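Local coordinates for novel protein similar to vertebrate potassium voltage-gated channel, subfamily H (Eag-related) family (PDB 3UKN) that probably forms the pore of a voltage-gated delayed-rectifier potassium channel, of which this chain is the cytoplasmic C-linker and cyclic nucleotide-binding homology domain, at residues Glu76-Leu80 with Pro81-Ser85; Gln190-Val193 with Ser194-His198; Arg88-Leu91 with Arg92-Leu96. All coordinates share one frame; numbering follows the deposited sequence.

Interaction 1: residues Glu76-Leu80 with Pro81-Ser85; sequences ELLQL and PLFES
The link between helix 63-71 and helix 88-96, whose 3-10 turn suggests the N3A motif, brings Leu78 against the ring of Phe83. CD2 of Leu78 sits almost squarely over one face of the aromatic ring, 3.5 Å from the ring centroid and only 6° off its normal, which is a CH-pi contact. The other face is covered by Phe83's own neighbour, Leu82, whose CG lies over the centre of the ring, so two leucines sandwich one phenylalanine. The side chains of Leu78 and Phe83 meet at about a right angle. On the Leu78 side, beyond the CE2/CZ end of the ring, Leu77 CD2 lies 4.0 Å from Phe83 CE2. The backbone fixes where the ring starts: Phe83 N donates to Leu80 O at 3.0 Å and a nearly straight 169°, although the donor stands above the carbonyl plane. With CG of Phe83 anti to its carbonyl carbon, chi1 of -62° turns the ring back onto Leu78 CD2. Beyond the pair, Leu91 and Leu94 of helix 88-96 and Tyr188 of helix 186-199 also touch Phe83. Pro81 opens a short 3-10 turn, closed by Glu84 N bonding to Pro81 O at 3.1 Å. Set ahead of helix 88-96 and the β-roll, this turn is consistent with the N3A motif (helix, 3-10 loop, helix) of cyclic nucleotide-binding domains.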
ATOM      1  N   GLU B  76     -11.854  12.650 -14.559  1.00 38.28           N
ATOM      2  CA  GLU B  76     -13.192  13.158 -14.265  1.00 44.35           C
ATOM      3  C   GLU B  76     -13.315  13.705 -12.843  1.00 40.60           C
ATOM      4  O   GLU B  76     -13.936  14.747 -12.622  1.00 33.22           O
ATOM      5  CB  GLU B  76     -14.251  12.080 -14.503  1.00 52.00           C
ATOM      6  CG  GLU B  76     -14.488  11.735 -15.968  1.00 66.46           C
ATOM      7  CD  GLU B  76     -13.480  10.733 -16.533  1.00 80.53           C
ATOM      8  OE1 GLU B  76     -12.417  10.513 -15.908  1.00 68.76           O
ATOM      9  OE2 GLU B  76     -13.759  10.162 -17.614  1.00 95.66           O
ATOM     10  N   LEU B  77     -12.713  13.009 -11.886  1.00 40.85           N
ATOM     11  CA  LEU B  77     -12.736  13.463 -10.509  1.00 41.90           C
ATOM     12  C   LEU B  77     -12.313  14.923 -10.446  1.00 33.75           C
ATOM     13  O   LEU B  77     -13.014  15.744  -9.872  1.00 39.00           O
ATOM     14  CB  LEU B  77     -11.844  12.581  -9.627  1.00 44.20           C
ATOM     15  CG  LEU B  77     -11.860  12.748  -8.103  1.00 39.91           C
ATOM     16  CD1 LEU B  77     -11.671  11.404  -7.399  1.00 42.92           C
ATOM     17  CD2 LEU B  77     -10.772  13.712  -7.678  1.00 35.68           C
ATOM     18  N   LEU B  78     -11.194  15.254 -11.074  1.00 35.44           N
ATOM     19  CA  LEU B  78     -10.625  16.587 -10.954  1.00 35.29           C
ATOM     20  C   LEU B  78     -11.351  17.645 -11.772  1.00 40.26           C
ATOM     21  O   LEU B  78     -10.935  18.801 -11.780  1.00 36.14           O
ATOM     22  CB  LEU B  78      -9.150  16.589 -11.368  1.00 38.88           C
ATOM     23  CG  LEU B  78      -8.194  15.870 -10.429  1.00 37.00           C
ATOM     24  CD1 LEU B  78      -6.783  15.972 -10.974  1.00 37.21           C
ATOM     25  CD2 LEU B  78      -8.315  16.434  -9.006  1.00 22.45           C
ATOM     26  N   GLN B  79     -12.406  17.264 -12.482  1.00 36.09           N
ATOM     27  CA  GLN B  79     -13.160  18.267 -13.231  1.00 43.13           C
ATOM     28  C   GLN B  79     -14.143  19.033 -12.347  1.00 35.98           C
ATOM     29  O   GLN B  79     -14.666  20.061 -12.757  1.00 37.65           O
ATOM     30  CB  GLN B  79     -13.865  17.645 -14.438  1.00 49.66           C
ATOM     31  CG  GLN B  79     -12.903  17.216 -15.533  1.00 49.19           C
ATOM     32  CD  GLN B  79     -13.503  16.185 -16.462  1.00 66.26           C
ATOM     33  OE1 GLN B  79     -14.713  16.169 -16.697  1.00 70.99           O
ATOM     34  NE2 GLN B  79     -12.659  15.306 -16.988  1.00 74.41           N
ATOM     35  N   LEU B  80     -14.365  18.556 -11.126  1.00 26.43           N
ATOM     36  CA  LEU B  80     -15.324  19.205 -10.233  1.00 33.50           C
ATOM     37  C   LEU B  80     -15.001  20.689  -9.929  1.00 35.60           C
ATOM     38  O   LEU B  80     -13.835  21.090  -9.947  1.00 31.26           O
ATOM     39  CB  LEU B  80     -15.428  18.420  -8.926  1.00 26.34           C
ATOM     40  CG  LEU B  80     -15.946  16.989  -9.034  1.00 33.26           C
ATOM     41  CD1 LEU B  80     -15.588  16.177  -7.774  1.00 24.23           C
ATOM     42  CD2 LEU B  80     -17.470  16.980  -9.348  1.00 31.82           C
ATOM     43  N   PRO B  81     -16.041  21.500  -9.660  1.00 34.28           N
ATOM     44  CA  PRO B  81     -15.875  22.898  -9.239  1.00 34.13           C
ATOM     45  C   PRO B  81     -14.879  23.053  -8.098  1.00 29.00           C
ATOM     46  O   PRO B  81     -14.231  24.094  -7.971  1.00 31.59           O
ATOM     47  CB  PRO B  81     -17.284  23.278  -8.760  1.00 33.24           C
ATOM     48  CG  PRO B  81     -18.186  22.492  -9.647  1.00 38.62           C
ATOM     49  CD  PRO B  81     -17.450  21.188  -9.965  1.00 40.51           C
ATOM     50  N   LEU B  82     -14.779  22.021  -7.266  1.00 26.13           N
ATOM     51  CA  LEU B  82     -13.880  22.012  -6.115  1.00 25.47           C
ATOM     52  C   LEU B  82     -12.425  22.371  -6.487  1.00 22.25           C
ATOM     53  O   LEU B  82     -11.674  22.935  -5.674  1.00 21.83           O
ATOM     54  CB  LEU B  82     -13.931  20.615  -5.492  1.00 38.40           C
ATOM     55  CG  LEU B  82     -12.856  20.237  -4.494  1.00 36.31           C
ATOM     56  CD1 LEU B  82     -12.865  21.282  -3.378  1.00 43.52           C
ATOM     57  CD2 LEU B  82     -13.128  18.861  -3.961  1.00 36.46           C
ATOM     58  N   PHE B  83     -12.037  22.048  -7.719  1.00 23.18           N
ATOM     59  CA  PHE B  83     -10.634  22.167  -8.169  1.00 35.57           C
ATOM     60  C   PHE B  83     -10.384  23.406  -9.034  1.00 33.93           C
ATOM     61  O   PHE B  83      -9.253  23.665  -9.450  1.00 41.13           O
ATOM     62  CB  PHE B  83     -10.161  20.868  -8.876  1.00 22.46           C
ATOM     63  CG  PHE B  83     -10.183  19.667  -7.966  1.00 22.93           C
ATOM     64  CD1 PHE B  83      -9.219  19.512  -6.993  1.00 17.67           C
ATOM     65  CD2 PHE B  83     -11.204  18.740  -8.043  1.00 18.75           C
ATOM     66  CE1 PHE B  83      -9.260  18.461  -6.122  1.00 22.27           C
ATOM     67  CE2 PHE B  83     -11.251  17.673  -7.179  1.00 24.92           C
ATOM     68  CZ  PHE B  83     -10.276  17.534  -6.208  1.00 28.62           C
ATOM     69  N   GLU B  84     -11.436  24.182  -9.269  1.00 33.66           N
ATOM     70  CA  GLU B  84     -11.342  25.366 -10.129  1.00 39.73           C
ATOM     71  C   GLU B  84     -10.164  26.270  -9.759  1.00 41.51           C
ATOM     72  O   GLU B  84      -9.473  26.783 -10.641  1.00 43.17           O
ATOM     73  CB  GLU B  84     -12.648  26.168 -10.089  1.00 46.59           C
ATOM     74  CG  GLU B  84     -12.658  27.427 -10.938  1.00 48.54           C
ATOM     75  CD  GLU B  84     -12.781  27.139 -12.424  1.00 53.44           C
ATOM     76  OE1 GLU B  84     -12.624  25.958 -12.815  1.00 51.52           O
ATOM     77  OE2 GLU B  84     -13.040  28.099 -13.199  1.00 52.82           O
ATOM     78  N   SER B  85      -9.931  26.453  -8.461  1.00 26.13           N
ATOM     79  CA  SER B  85      -8.928  27.407  -7.998  1.00 28.64           C
ATOM     80  C   SER B  85      -7.546  26.784  -7.720  1.00 28.35           C
ATOM     81  O   SER B  85      -6.635  27.448  -7.221  1.00 30.83           O
ATOM     82  CB  SER B  85      -9.438  28.173  -6.774  1.00 31.77           C
ATOM     83  OG  SER B  85      -9.220  27.427  -5.591  1.00 30.80           O
TER

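Interaction 2: residues Gln190-Val193 with Ser194-His198; sequences QKFV and SEIQH
Phe192 O takes two backbone donors from the next turn of helix 186-199, Ile196 N at 2.9 Å nearly in line with the carbonyl and Glu195 N at 3.1 Å from above the carbonyl plane, so α-type and 3-10-type bonding share one acceptor. Just beyond, the helix is kinked where the N atoms of Gln197 and His198 have no bond to the turn before. This is the last helix of the cyclic nucleotide-binding homology domain, leading into strand 200-203. On its buried side Phe192 and Ile196, four residues apart, lie on the same flank. CD1 of Ile196 reaches Phe192 CZ at 3.9 Å and also lies near CE2, while CB of Ile196 is over a face of the ring; the two side chains meet at a slant. Both long branches leave in the same sense: Phe192 CG is anti to its backbone N (chi1 173°), and Ile196 CG1 likewise (chi1 -174°), its fully extended chain carrying CD1 to the ring. Leu82, from the loop between helix 63-71 and helix 88-96, packs on Phe192 and Leu150 on Ile196, extending the apolar side. Along the exposed flank the links are made by water. One water gives a hydrogen to Gln190 O and is also bonded to Ser194 OG, bridging a turn whose direct bond, Ser194 N to Gln190 O, is weak. A second water spans the gap at the kink, donating to Val193 O and weakly accepting from Gln197 N; it also donates to Gln197 OE1, 2.8 Å from the water oxygen.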
ATOM      1  N   GLN B 190      -6.614  25.735   1.900  1.00 29.30           N
ATOM      2  CA  GLN B 190      -7.598  26.598   2.538  1.00 35.96           C
ATOM      3  C   GLN B 190      -8.875  26.713   1.688  1.00 38.08           C
ATOM      4  O   GLN B 190      -9.996  26.657   2.208  1.00 38.99           O
ATOM      5  CB  GLN B 190      -6.983  27.981   2.792  1.00 46.42           C
ATOM      6  CG  GLN B 190      -7.691  28.813   3.840  1.00 69.69           C
ATOM      7  CD  GLN B 190      -7.370  28.378   5.263  1.00 88.32           C
ATOM      8  OE1 GLN B 190      -7.130  27.198   5.529  1.00 92.62           O
ATOM      9  NE2 GLN B 190      -7.360  29.337   6.186  1.00 94.15           N
ATOM     10  N   LYS B 191      -8.723  26.872   0.378  1.00 30.29           N
ATOM     11  CA  LYS B 191      -9.906  26.941  -0.477  1.00 34.19           C
ATOM     12  C   LYS B 191     -10.590  25.579  -0.564  1.00 27.84           C
ATOM     13  O   LYS B 191     -11.812  25.499  -0.617  1.00 25.07           O
ATOM     14  CB  LYS B 191      -9.564  27.489  -1.873  1.00 34.54           C
ATOM     15  CG  LYS B 191      -8.809  28.818  -1.782  1.00 37.15           C
ATOM     16  CD  LYS B 191      -8.768  29.595  -3.081  1.00 44.13           C
ATOM     17  CE  LYS B 191      -7.706  30.709  -2.983  1.00 49.38           C
ATOM     18  NZ  LYS B 191      -7.482  31.480  -4.252  1.00 47.98           N
ATOM     19  N   PHE B 192      -9.791  24.519  -0.589  1.00 35.59           N
ATOM     20  CA  PHE B 192     -10.309  23.164  -0.691  1.00 31.10           C
ATOM     21  C   PHE B 192     -11.279  22.885   0.475  1.00 34.08           C
ATOM     22  O   PHE B 192     -12.378  22.390   0.281  1.00 31.05           O
ATOM     23  CB  PHE B 192      -9.130  22.168  -0.709  1.00 26.16           C
ATOM     24  CG  PHE B 192      -9.543  20.728  -0.638  1.00 17.60           C
ATOM     25  CD1 PHE B 192      -9.667  19.971  -1.789  1.00 22.48           C
ATOM     26  CD2 PHE B 192      -9.816  20.138   0.586  1.00 23.25           C
ATOM     27  CE1 PHE B 192     -10.074  18.627  -1.727  1.00 22.34           C
ATOM     28  CE2 PHE B 192     -10.204  18.803   0.676  1.00 25.73           C
ATOM     29  CZ  PHE B 192     -10.340  18.039  -0.481  1.00 22.82           C
ATOM     30  N   VAL B 193     -10.854  23.228   1.685  1.00 24.57           N
ATOM     31  CA  VAL B 193     -11.691  23.102   2.871  1.00 30.44           C
ATOM     32  C   VAL B 193     -13.013  23.875   2.705  1.00 27.89           C
ATOM     33  O   VAL B 193     -14.093  23.369   3.016  1.00 24.36           O
ATOM     34  CB  VAL B 193     -10.946  23.635   4.114  1.00 38.71           C
ATOM     35  CG1 VAL B 193     -11.868  23.624   5.325  1.00 46.16           C
ATOM     36  CG2 VAL B 193      -9.683  22.813   4.389  1.00 35.32           C
ATOM     37  N   SER B 194     -12.918  25.104   2.205  1.00 22.71           N
ATOM     38  CA  SER B 194     -14.101  25.918   1.982  1.00 33.70           C
ATOM     39  C   SER B 194     -14.952  25.493   0.801  1.00 34.44           C
ATOM     40  O   SER B 194     -16.078  25.968   0.676  1.00 28.73           O
ATOM     41  CB  SER B 194     -13.723  27.390   1.829  1.00 29.07           C
ATOM     42  OG  SER B 194     -13.214  27.893   3.052  1.00 53.45           O
ATOM     43  N   GLU B 195     -14.434  24.629  -0.075  1.00 36.27           N
ATOM     44  CA  GLU B 195     -15.173  24.310  -1.303  1.00 35.20           C
ATOM     45  C   GLU B 195     -15.676  22.869  -1.427  1.00 26.43           C
ATOM     46  O   GLU B 195     -16.650  22.599  -2.137  1.00 22.79           O
ATOM     47  CB  GLU B 195     -14.349  24.651  -2.543  1.00 39.62           C
ATOM     48  CG  GLU B 195     -13.677  26.009  -2.514  1.00 59.39           C
ATOM     49  CD  GLU B 195     -14.502  27.099  -3.152  1.00 70.16           C
ATOM     50  OE1 GLU B 195     -15.520  26.770  -3.787  1.00 70.30           O
ATOM     51  OE2 GLU B 195     -14.131  28.285  -3.020  1.00 84.44           O
ATOM     52  N   ILE B 196     -15.018  21.940  -0.756  1.00 32.52           N
ATOM     53  CA  ILE B 196     -15.356  20.545  -0.948  1.00 30.55           C
ATOM     54  C   ILE B 196     -16.818  20.266  -0.630  1.00 25.90           C
ATOM     55  O   ILE B 196     -17.449  19.383  -1.236  1.00 26.68           O
ATOM     56  CB  ILE B 196     -14.453  19.619  -0.112  1.00 37.32           C
ATOM     57  CG1 ILE B 196     -14.736  18.141  -0.458  1.00 26.66           C
ATOM     58  CG2 ILE B 196     -14.601  19.926   1.389  1.00 35.69           C
ATOM     59  CD1 ILE B 196     -14.006  17.189   0.416  1.00 29.49           C
ATOM     60  N   GLN B 197     -17.391  21.006   0.302  1.00 30.27           N
ATOM     61  CA  GLN B 197     -18.748  20.659   0.694  1.00 31.53           C
ATOM     62  C   GLN B 197     -19.796  20.953  -0.391  1.00 25.49           C
ATOM     63  O   GLN B 197     -20.826  20.272  -0.451  1.00 17.32           O
ATOM     64  CB  GLN B 197     -19.120  21.286   2.027  1.00 38.17           C
ATOM     65  CG  GLN B 197     -18.496  20.599   3.211  1.00 30.94           C
ATOM     66  CD  GLN B 197     -18.743  21.367   4.513  1.00 39.46           C
ATOM     67  OE1 GLN B 197     -18.301  22.506   4.666  1.00 43.05           O
ATOM     68  NE2 GLN B 197     -19.449  20.744   5.447  1.00 46.24           N
ATOM     69  N   HIS B 198     -19.543  21.940  -1.252  1.00 29.05           N
ATOM     70  CA  HIS B 198     -20.459  22.185  -2.372  1.00 33.81           C
ATOM     71  C   HIS B 198     -20.543  20.970  -3.313  1.00 33.19           C
ATOM     72  O   HIS B 198     -21.540  20.776  -4.006  1.00 27.07           O
ATOM     73  CB  HIS B 198     -20.009  23.385  -3.225  1.00 32.04           C
ATOM     74  CG  HIS B 198     -19.883  24.673  -2.478  1.00 34.38           C
ATOM     75  ND1 HIS B 198     -18.712  25.401  -2.453  1.00 36.83           N
ATOM     76  CD2 HIS B 198     -20.787  25.382  -1.761  1.00 31.14           C
ATOM     77  CE1 HIS B 198     -18.894  26.498  -1.735  1.00 35.66           C
ATOM     78  NE2 HIS B 198     -20.145  26.511  -1.309  1.00 36.03           N
TER
HETATM   79  O   HOH W   1     -10.960  27.329   4.654  1.00 36.07           O
HETATM   80  O   HOH W   2     -16.866  23.501   2.457  1.00 36.56           O

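Interaction 3: residues Arg88-Leu91 with Arg92-Leu96; sequences RGCL and RSLSL
Arg88 lays its NE over one face of the Arg92 guanidinium, 3.1 Å above that plane and displaced toward the rim, while Arg92 NH1 in turn lies over a face of the Arg88 group. The closest atoms, Arg88 NE and Arg92 NH1, are 3.2 Å apart, and the two planes differ by only 17°, so the groups lie nearly parallel, like charges overlapping one helical turn apart. The side chains run alongside each other in the same direction. Arg92 is extended from CG to NE, whereas Arg88 bends at its third torsion (chi3 75°), and that bend brings NE above its neighbour. CD of Arg88 also rests near Arg92 CZ and NH2, and Ala70 and Met71 of helix 63-71 touch Arg92. The i to i+4 ladder runs beneath the pair, with Arg92 N bonded to Arg88 O at 2.9 Å. The next turn is reinforced by a serine: Ser93 OG donates to Gly89 O at 2.9 Å, with the donor nearly in line with the carbonyl, beside a weak bond from Ser93 N to the same oxygen. Further on, Ser95 OG donates to Arg92 O at 2.7 Å, in the carbonyl plane and on a lone pair. On the buried flank Leu94 CD1 approaches Cys90 SG at 4.2 Å. Both closest guanidinium atoms are donors, so no hydrogen bond holds Arg88 to Arg92; their approach costs some repulsion, probably eased by solvent at the exposed Arg88, and would tend to lower each pKa slightly, though both arginines probably stay charged.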
ATOM      1  N   ARG B  88      -1.835  24.888 -11.503  1.00 44.28           N
ATOM      2  CA  ARG B  88      -1.557  23.799 -12.444  1.00 30.63           C
ATOM      3  C   ARG B  88      -0.689  22.724 -11.801  1.00 28.63           C
ATOM      4  O   ARG B  88      -0.908  21.509 -11.985  1.00 19.81           O
ATOM      5  CB  ARG B  88      -0.884  24.336 -13.712  1.00 35.39           C
ATOM      6  CG  ARG B  88      -0.679  23.302 -14.811  1.00 33.07           C
ATOM      7  CD  ARG B  88       0.178  23.904 -15.968  1.00 35.91           C
ATOM      8  NE  ARG B  88       1.583  23.990 -15.576  1.00 42.02           N
ATOM      9  CZ  ARG B  88       2.532  24.645 -16.229  1.00 45.97           C
ATOM     10  NH1 ARG B  88       2.248  25.318 -17.340  1.00 37.50           N
ATOM     11  NH2 ARG B  88       3.772  24.631 -15.754  1.00 56.24           N
ATOM     12  N   GLY B  89       0.291  23.167 -11.026  1.00 30.34           N
ATOM     13  CA  GLY B  89       1.120  22.227 -10.299  1.00 36.15           C
ATOM     14  C   GLY B  89       0.344  21.367  -9.318  1.00 32.46           C
ATOM     15  O   GLY B  89       0.672  20.206  -9.107  1.00 34.09           O
ATOM     16  N   CYS B  90      -0.686  21.924  -8.707  1.00 35.90           N
ATOM     17  CA  CYS B  90      -1.490  21.150  -7.760  1.00 27.66           C
ATOM     18  C   CYS B  90      -2.366  20.140  -8.493  1.00 26.39           C
ATOM     19  O   CYS B  90      -2.487  18.988  -8.083  1.00 28.66           O
ATOM     20  CB  CYS B  90      -2.364  22.068  -6.902  1.00 35.32           C
ATOM     21  SG  CYS B  90      -3.363  21.186  -5.682  1.00 32.31           S
ATOM     22  N   LEU B  91      -2.978  20.556  -9.591  1.00 33.62           N
ATOM     23  CA  LEU B  91      -3.782  19.608 -10.342  1.00 30.42           C
ATOM     24  C   LEU B  91      -2.950  18.456 -10.950  1.00 28.60           C
ATOM     25  O   LEU B  91      -3.370  17.290 -10.946  1.00 28.13           O
ATOM     26  CB  LEU B  91      -4.632  20.338 -11.381  1.00 29.28           C
ATOM     27  CG  LEU B  91      -5.732  21.097 -10.622  1.00 40.50           C
ATOM     28  CD1 LEU B  91      -6.318  22.249 -11.419  1.00 27.97           C
ATOM     29  CD2 LEU B  91      -6.836  20.142 -10.141  1.00 41.44           C
ATOM     30  N   ARG B  92      -1.771  18.768 -11.464  1.00 28.09           N
ATOM     31  CA  ARG B  92      -0.942  17.702 -12.028  1.00 39.44           C
ATOM     32  C   ARG B  92      -0.613  16.621 -10.997  1.00 34.75           C
ATOM     33  O   ARG B  92      -0.895  15.446 -11.222  1.00 42.55           O
ATOM     34  CB  ARG B  92       0.315  18.261 -12.687  1.00 38.48           C
ATOM     35  CG  ARG B  92       0.018  18.793 -14.078  1.00 53.14           C
ATOM     36  CD  ARG B  92       1.185  19.548 -14.665  1.00 59.61           C
ATOM     37  NE  ARG B  92       0.906  20.018 -16.017  1.00 57.78           N
ATOM     38  CZ  ARG B  92       1.742  20.781 -16.715  1.00 59.96           C
ATOM     39  NH1 ARG B  92       2.895  21.154 -16.172  1.00 59.76           N
ATOM     40  NH2 ARG B  92       1.432  21.175 -17.947  1.00 60.54           N
ATOM     41  N   SER B  93      -0.030  17.029  -9.875  1.00 21.41           N
ATOM     42  CA  SER B  93       0.249  16.134  -8.744  1.00 21.62           C
ATOM     43  C   SER B  93      -0.956  15.270  -8.375  1.00 24.48           C
ATOM     44  O   SER B  93      -0.846  14.060  -8.271  1.00 30.77           O
ATOM     45  CB  SER B  93       0.688  16.943  -7.523  1.00 25.63           C
ATOM     46  OG  SER B  93       1.718  17.863  -7.860  1.00 43.52           O
ATOM     47  N   LEU B  94      -2.113  15.895  -8.189  1.00 27.48           N
ATOM     48  CA  LEU B  94      -3.316  15.151  -7.860  1.00 22.40           C
ATOM     49  C   LEU B  94      -3.669  14.127  -8.915  1.00 20.21           C
ATOM     50  O   LEU B  94      -4.119  13.020  -8.608  1.00 24.81           O
ATOM     51  CB  LEU B  94      -4.510  16.098  -7.656  1.00 25.62           C
ATOM     52  CG  LEU B  94      -4.520  16.911  -6.360  1.00 27.51           C
ATOM     53  CD1 LEU B  94      -5.759  17.824  -6.273  1.00 22.82           C
ATOM     54  CD2 LEU B  94      -4.472  15.974  -5.172  1.00 31.99           C
ATOM     55  N   SER B  95      -3.501  14.496 -10.167  1.00 13.49           N
ATOM     56  CA  SER B  95      -3.971  13.624 -11.235  1.00 33.14           C
ATOM     57  C   SER B  95      -3.116  12.375 -11.297  1.00 27.92           C
ATOM     58  O   SER B  95      -3.582  11.330 -11.747  1.00 28.23           O
ATOM     59  CB  SER B  95      -3.953  14.334 -12.603  1.00 29.82           C
ATOM     60  OG  SER B  95      -2.630  14.453 -13.061  1.00 28.67           O
ATOM     61  N   LEU B  96      -1.868  12.488 -10.850  1.00 28.39           N
ATOM     62  CA  LEU B  96      -0.952  11.350 -10.879  1.00 35.52           C
ATOM     63  C   LEU B  96      -1.165  10.308  -9.756  1.00 36.15           C
ATOM     64  O   LEU B  96      -0.594   9.222  -9.815  1.00 38.61           O
ATOM     65  CB  LEU B  96       0.504  11.835 -10.901  1.00 36.24           C
ATOM     66  CG  LEU B  96       0.947  12.648 -12.121  1.00 32.85           C
ATOM     67  CD1 LEU B  96       2.287  13.339 -11.878  1.00 23.04           C
ATOM     68  CD2 LEU B  96       0.993  11.777 -13.372  1.00 35.87           C
TER

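Three short-range contacts build one helical cluster beside the β-roll; interaction 1 lies on the same side of the chain's centre as each of the other two. Along the chain interaction 1 (76-85) comes first, in the loop after helix 63-71; interaction 3 follows on helix 88-96, and interaction 2 comes last, on helix 186-199 after most of the β-strands. The centre of interaction 1 is about 11 Å from each of the others, and it touches both, through Leu82 toward helix 186-199 and through Leu78 and Phe83 toward helix 88-96. Interactions 2 and 3 are about 17 Å apart between centres and do not touch. Packed between them, the 76-85 loop lets the helices before and after the β-roll meet through it.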